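Local coordinates for protein sortase (Actinomyces oris, PDB 5UTT) that is a sortase domain, probably a cysteine transpeptidase of the class E type that joins sorting-signal-bearing surface proteins to the cell envelope, at residues 139-151 against 159-171. Numbering follows the deposited sequence.
Sequences PTDRYITLTTCHG and NDLRWIVHAKFAY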
loop_
_atom_site.group_PDB
_atom_site.type_symbol
_atom_site.label_atom_id
_atom_site.label_comp_id
_atom_site.label_asym_id
_atom_site.label_seq_id
_atom_site.Cartn_x
_atom_site.Cartn_y
_atom_site.Cartn_z
ATOM N N PRO A 139 -6.024 -1.095 -17.799
ATOM C CA PRO A 139 -6.388 -1.872 -16.596
ATOM C C PRO A 139 -7.821 -2.350 -16.514
ATOM O O PRO A 139 -8.727 -1.637 -16.971
ATOM C CB PRO A 139 -6.146 -0.884 -15.454
ATOM C CG PRO A 139 -6.308 0.472 -16.078
ATOM C CD PRO A 139 -5.858 0.345 -17.509
ATOM N N THR A 140 -8.007 -3.535 -15.921
ATOM C CA THR A 140 -9.332 -4.036 -15.522
ATOM C C THR A 140 -9.535 -4.212 -14.020
ATOM O O THR A 140 -10.649 -4.010 -13.525
ATOM C CB THR A 140 -9.621 -5.381 -16.191
ATOM O OG1 THR A 140 -9.550 -5.186 -17.601
ATOM C CG2 THR A 140 -10.969 -5.875 -15.794
ATOM N N ASP A 141 -8.451 -4.561 -13.307
ATOM C CA ASP A 141 -8.508 -4.858 -11.886
ATOM C C ASP A 141 -7.973 -3.688 -11.060
ATOM O O ASP A 141 -7.475 -2.723 -11.603
ATOM C CB ASP A 141 -7.686 -6.108 -11.594
ATOM C CG ASP A 141 -8.321 -7.365 -12.160
ATOM O OD1 ASP A 141 -9.566 -7.466 -12.118
ATOM O OD2 ASP A 141 -7.573 -8.257 -12.620
ATOM N N ARG A 142 -8.179 -3.782 -9.767
ATOM C CA ARG A 142 -7.732 -2.763 -8.835
ATOM C C ARG A 142 -6.580 -3.352 -8.032
ATOM O O ARG A 142 -6.739 -4.396 -7.372
ATOM C CB ARG A 142 -8.892 -2.407 -7.939
ATOM C CG ARG A 142 -10.067 -1.761 -8.625
ATOM C CD ARG A 142 -11.277 -1.729 -7.712
ATOM N NE ARG A 142 -12.323 -0.949 -8.337
ATOM C CZ ARG A 142 -13.136 -1.394 -9.289
ATOM N NH1 ARG A 142 -13.072 -2.665 -9.712
ATOM N NH2 ARG A 142 -14.039 -0.562 -9.805
ATOM N N TYR A 143 -5.408 -2.700 -8.091
ATOM C CA TYR A 143 -4.233 -3.143 -7.334
ATOM C C TYR A 143 -3.794 -2.078 -6.360
ATOM O O TYR A 143 -4.109 -0.879 -6.532
ATOM C CB TYR A 143 -3.034 -3.425 -8.236
ATOM C CG TYR A 143 -3.054 -4.762 -8.907
ATOM C CD1 TYR A 143 -2.429 -5.843 -8.330
ATOM C CD2 TYR A 143 -3.765 -4.956 -10.077
ATOM C CE1 TYR A 143 -2.445 -7.084 -8.926
ATOM C CE2 TYR A 143 -3.794 -6.190 -10.693
ATOM C CZ TYR A 143 -3.143 -7.261 -10.090
ATOM O OH TYR A 143 -3.143 -8.509 -10.639
ATOM N N ILE A 144 -3.043 -2.544 -5.375
ATOM C CA ILE A 144 -2.162 -1.654 -4.544
ATOM C C ILE A 144 -0.740 -2.148 -4.788
ATOM O O ILE A 144 -0.525 -3.344 -4.997
ATOM C CB ILE A 144 -2.555 -1.607 -3.041
ATOM C CG1 ILE A 144 -1.791 -0.478 -2.275
ATOM C CG2 ILE A 144 -2.275 -2.907 -2.297
ATOM C CD1 ILE A 144 -2.218 -0.235 -0.858
ATOM N N THR A 145 0.228 -1.230 -4.738
ATOM C CA THR A 145 1.600 -1.591 -4.905
ATOM C C THR A 145 2.351 -0.896 -3.784
ATOM O O THR A 145 2.164 0.291 -3.597
ATOM C CB THR A 145 2.170 -1.142 -6.260
ATOM O OG1 THR A 145 1.491 -1.864 -7.320
ATOM C CG2 THR A 145 3.624 -1.494 -6.380
ATOM N N LEU A 146 3.150 -1.667 -3.070
ATOM C CA LEU A 146 4.053 -1.097 -2.032
ATOM C C LEU A 146 5.461 -1.179 -2.527
ATOM O O LEU A 146 5.899 -2.293 -2.922
ATOM C CB LEU A 146 3.931 -1.860 -0.717
ATOM C CG LEU A 146 2.898 -1.413 0.341
ATOM C CD1 LEU A 146 1.514 -1.406 -0.204
ATOM C CD2 LEU A 146 2.967 -2.296 1.586
ATOM N N THR A 147 6.225 -0.083 -2.366
ATOM C CA THR A 147 7.606 -0.012 -2.796
ATOM C C THR A 147 8.502 0.458 -1.674
ATOM O O THR A 147 8.113 1.324 -0.907
ATOM C CB THR A 147 7.842 0.906 -4.060
ATOM O OG1 THR A 147 7.846 2.310 -3.758
ATOM C CG2 THR A 147 6.725 0.716 -5.109
ATOM N N THR A 148 9.680 -0.104 -1.641
ATOM C CA THR A 148 10.709 0.351 -0.699
ATOM C C THR A 148 12.092 -0.082 -1.201
ATOM O O THR A 148 12.216 -0.794 -2.182
ATOM C CB THR A 148 10.408 -0.205 0.720
ATOM O OG1 THR A 148 11.271 0.462 1.671
ATOM C CG2 THR A 148 10.669 -1.631 0.790
ATOM N N CYS A 149 13.156 0.296 -0.480
ATOM C CA CYS A 149 14.523 -0.031 -0.846
ATOM C C CYS A 149 14.922 -1.400 -0.390
ATOM O O CYS A 149 14.438 -1.868 0.629
ATOM C CB CYS A 149 15.486 1.012 -0.214
ATOM S SG CYS A 149 15.375 2.579 -1.083
ATOM N N HIS A 150 15.844 -2.019 -1.136
ATOM C CA HIS A 150 16.475 -3.257 -0.764
ATOM C C HIS A 150 17.892 -3.313 -1.416
ATOM O O HIS A 150 18.118 -2.816 -2.520
ATOM C CB HIS A 150 15.589 -4.490 -1.199
ATOM C CG HIS A 150 16.007 -5.814 -0.604
ATOM N ND1 HIS A 150 15.735 -6.172 0.697
ATOM C CD2 HIS A 150 16.658 -6.876 -1.144
ATOM C CE1 HIS A 150 16.175 -7.390 0.930
ATOM N NE2 HIS A 150 16.762 -7.833 -0.168
ATOM N N GLY A 151 18.855 -3.895 -0.736
ATOM C CA GLY A 151 20.191 -4.075 -1.314
ATOM C C GLY A 151 20.486 -5.479 -1.842
ATOM O O GLY A 151 20.184 -6.484 -1.183
ATOM N N ASN A 159 20.271 -0.166 -0.897
ATOM C CA ASN A 159 19.330 0.611 -1.693
ATOM C C ASN A 159 19.675 0.667 -3.158
ATOM O O ASN A 159 19.261 1.599 -3.876
ATOM C CB ASN A 159 19.139 2.025 -1.102
ATOM C CG ASN A 159 20.431 2.773 -0.957
ATOM O OD1 ASN A 159 21.513 2.184 -1.039
ATOM N ND2 ASN A 159 20.334 4.089 -0.753
ATOM N N ASP A 160 20.386 -0.351 -3.650
ATOM C CA ASP A 160 20.646 -0.412 -5.091
ATOM C C ASP A 160 19.431 -1.006 -5.810
ATOM O O ASP A 160 19.323 -0.942 -7.016
ATOM C CB ASP A 160 21.948 -1.159 -5.444
ATOM C CG ASP A 160 21.926 -2.646 -5.100
ATOM O OD1 ASP A 160 21.155 -3.078 -4.218
ATOM O OD2 ASP A 160 22.713 -3.386 -5.743
ATOM N N LEU A 161 18.520 -1.558 -5.049
ATOM C CA LEU A 161 17.337 -2.226 -5.617
ATOM C C LEU A 161 16.078 -1.731 -4.906
ATOM O O LEU A 161 16.132 -1.012 -3.935
ATOM C CB LEU A 161 17.452 -3.732 -5.481
ATOM C CG LEU A 161 18.532 -4.492 -6.272
ATOM C CD1 LEU A 161 18.468 -6.007 -6.075
ATOM C CD2 LEU A 161 18.456 -4.098 -7.718
ATOM N N ARG A 162 14.925 -2.148 -5.429
ATOM C CA ARG A 162 13.642 -1.814 -4.800
ATOM C C ARG A 162 12.803 -3.082 -4.635
ATOM O O ARG A 162 12.568 -3.804 -5.609
ATOM C CB ARG A 162 12.871 -0.758 -5.631
ATOM C CG ARG A 162 13.639 0.523 -5.924
ATOM C CD ARG A 162 13.824 1.324 -4.656
ATOM N NE ARG A 162 14.395 2.663 -4.907
ATOM C CZ ARG A 162 15.688 2.903 -4.868
ATOM N NH1 ARG A 162 16.533 1.881 -4.641
ATOM N NH2 ARG A 162 16.152 4.139 -5.075
ATOM N N TRP A 163 12.338 -3.335 -3.420
ATOM C CA TRP A 163 11.408 -4.433 -3.157
ATOM C C TRP A 163 9.977 -3.945 -3.385
ATOM O O TRP A 163 9.502 -2.982 -2.776
ATOM C CB TRP A 163 11.597 -4.961 -1.741
ATOM C CG TRP A 163 10.885 -6.247 -1.492
ATOM C CD1 TRP A 163 9.526 -6.479 -1.474
ATOM C CD2 TRP A 163 11.498 -7.467 -1.096
ATOM N NE1 TRP A 163 9.273 -7.789 -1.120
ATOM C CE2 TRP A 163 10.480 -8.417 -0.909
ATOM C CE3 TRP A 163 12.831 -7.869 -0.932
ATOM C CZ2 TRP A 163 10.765 -9.711 -0.550
ATOM C CZ3 TRP A 163 13.102 -9.149 -0.578
ATOM C CH2 TRP A 163 12.075 -10.059 -0.380
ATOM N N ILE A 164 9.267 -4.659 -4.263
ATOM C CA ILE A 164 7.934 -4.269 -4.717
ATOM C C ILE A 164 6.951 -5.374 -4.342
ATOM O O ILE A 164 7.205 -6.524 -4.602
ATOM C CB ILE A 164 7.852 -4.149 -6.240
ATOM C CG1 ILE A 164 9.021 -3.336 -6.798
ATOM C CG2 ILE A 164 6.487 -3.587 -6.675
ATOM C CD1 ILE A 164 9.039 -1.909 -6.313
ATOM N N VAL A 165 5.843 -5.004 -3.705
ATOM C CA VAL A 165 4.748 -5.963 -3.445
ATOM C C VAL A 165 3.488 -5.531 -4.174
ATOM O O VAL A 165 3.030 -4.417 -4.019
ATOM C CB VAL A 165 4.447 -6.147 -1.935
ATOM C CG1 VAL A 165 3.225 -7.056 -1.675
ATOM C CG2 VAL A 165 5.643 -6.732 -1.258
ATOM N N HIS A 166 2.910 -6.464 -4.921
ATOM C CA HIS A 166 1.602 -6.226 -5.567
ATOM C C HIS A 166 0.461 -6.988 -4.865
ATOM O O HIS A 166 0.628 -8.145 -4.501
ATOM C CB HIS A 166 1.651 -6.686 -7.040
ATOM C CG HIS A 166 2.538 -5.860 -7.908
ATOM N ND1 HIS A 166 3.540 -6.394 -8.693
ATOM C CD2 HIS A 166 2.630 -4.520 -8.047
ATOM C CE1 HIS A 166 4.163 -5.416 -9.325
ATOM N NE2 HIS A 166 3.641 -4.270 -8.934
ATOM N N ALA A 167 -0.687 -6.339 -4.696
ATOM C CA ALA A 167 -1.876 -6.954 -4.103
ATOM C C ALA A 167 -3.113 -6.567 -4.924
ATOM O O ALA A 167 -3.306 -5.412 -5.283
ATOM C CB ALA A 167 -2.047 -6.591 -2.625
ATOM N N LYS A 168 -3.893 -7.588 -5.273
ATOM C CA LYS A 168 -5.135 -7.410 -6.032
ATOM C C LYS A 168 -6.342 -7.228 -5.096
ATOM O O LYS A 168 -6.457 -7.909 -4.080
ATOM C CB LYS A 168 -5.331 -8.625 -6.940
ATOM C CG LYS A 168 -6.543 -8.514 -7.850
ATOM C CD LYS A 168 -6.540 -9.619 -8.909
ATOM C CE LYS A 168 -7.888 -9.689 -9.584
ATOM N NZ LYS A 168 -7.916 -10.590 -10.768
ATOM N N PHE A 169 -7.243 -6.328 -5.455
ATOM C CA PHE A 169 -8.412 -6.045 -4.640
ATOM C C PHE A 169 -9.231 -7.297 -4.369
ATOM O O PHE A 169 -9.493 -8.077 -5.325
ATOM C CB PHE A 169 -9.242 -4.946 -5.305
ATOM C CG PHE A 169 -10.458 -4.531 -4.520
ATOM C CD1 PHE A 169 -10.357 -3.747 -3.374
ATOM C CD2 PHE A 169 -11.700 -4.943 -4.912
ATOM C CE1 PHE A 169 -11.479 -3.391 -2.645
ATOM C CE2 PHE A 169 -12.813 -4.592 -4.204
ATOM C CZ PHE A 169 -12.708 -3.827 -3.062
ATOM N N ALA A 170 -9.629 -7.517 -3.111
ATOM C CA ALA A 170 -10.401 -8.687 -2.719
ATOM C C ALA A 170 -11.822 -8.319 -2.332
ATOM O O ALA A 170 -12.777 -8.813 -2.939
ATOM C CB ALA A 170 -9.724 -9.431 -1.571
ATOM N N TYR A 171 -11.975 -7.445 -1.351
ATOM C CA TYR A 171 -13.305 -6.971 -0.962
ATOM C C TYR A 171 -13.184 -5.643 -0.254
ATOM O O TYR A 171 -12.068 -5.195 0.055
ATOM C CB TYR A 171 -13.982 -7.992 -0.044
ATOM C CG TYR A 171 -13.277 -8.237 1.262
ATOM C CD1 TYR A 171 -13.565 -7.444 2.377
ATOM C CD2 TYR A 171 -12.334 -9.240 1.391
ATOM C CE1 TYR A 171 -12.939 -7.665 3.578
ATOM C CE2 TYR A 171 -11.698 -9.465 2.601
ATOM C CZ TYR A 171 -12.016 -8.657 3.680
ATOM O OH TYR A 171 -11.402 -8.841 4.878
#
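Leu161 O is gripped by two donors that reach it from opposite faces of its carbonyl plane: His150 N across the hairpin at 3.0 Å, and NH1 of the neighbouring Arg162, also at 3.0 Å. The same NH1 donates to Asn159 O at 2.8 Å, and both acceptors lie in the guanidinium plane, which restrains its rotation. A bend at chi2 (-70°) folds the arginine back along its own strand to these carbonyls. Cys149 SG sits over one guanidinium face, 3.8 Å from Arg162 NH1 and offset toward the rim.

On the face bearing His150, this ring and Trp163 form a T-shaped pair, planes at 70°, with Trp163 CE3 over the centre of the imidazole. Both side chains leave with CG anti to the backbone N (chi1 -168°), which aligns them side by side. Arg82 holds His150 ND1, and His117 stacks on the indole.

Antiparallel backbone bonds run from Arg142-Phe169 to His150-Leu161. Ile144 CG2 meets Ala167 CB at 3.7 Å on a buried apolar face that also takes in Leu146 and Val165. Across the sheet, Thr145 OG1 lies at the edge of the His166 ring, 3.0 Å from His166 CD2; OG1 itself hydrogen-bonds to Asn75 OD1, and His166 NE2 to Val127 O. Toward the start of strand 142-150, Lys168 CB makes an off-centre CH-pi contact with the Tyr143 ring, and Lys168 NZ closes a salt bridge to Asp141 OD2 at 3.0 Å, coming from above the carboxylate plane.

Thr145 to Cys149 match the TLxTC signature of sortases; as in other sortases, Cys149 is then probably the nucleophile and Arg162 the assisting arginine. Leu161 O and Asn159 O thus help orient the Arg162 guanidinium, with its face toward the Cys149 sulfur, consistent with a preorganised active site.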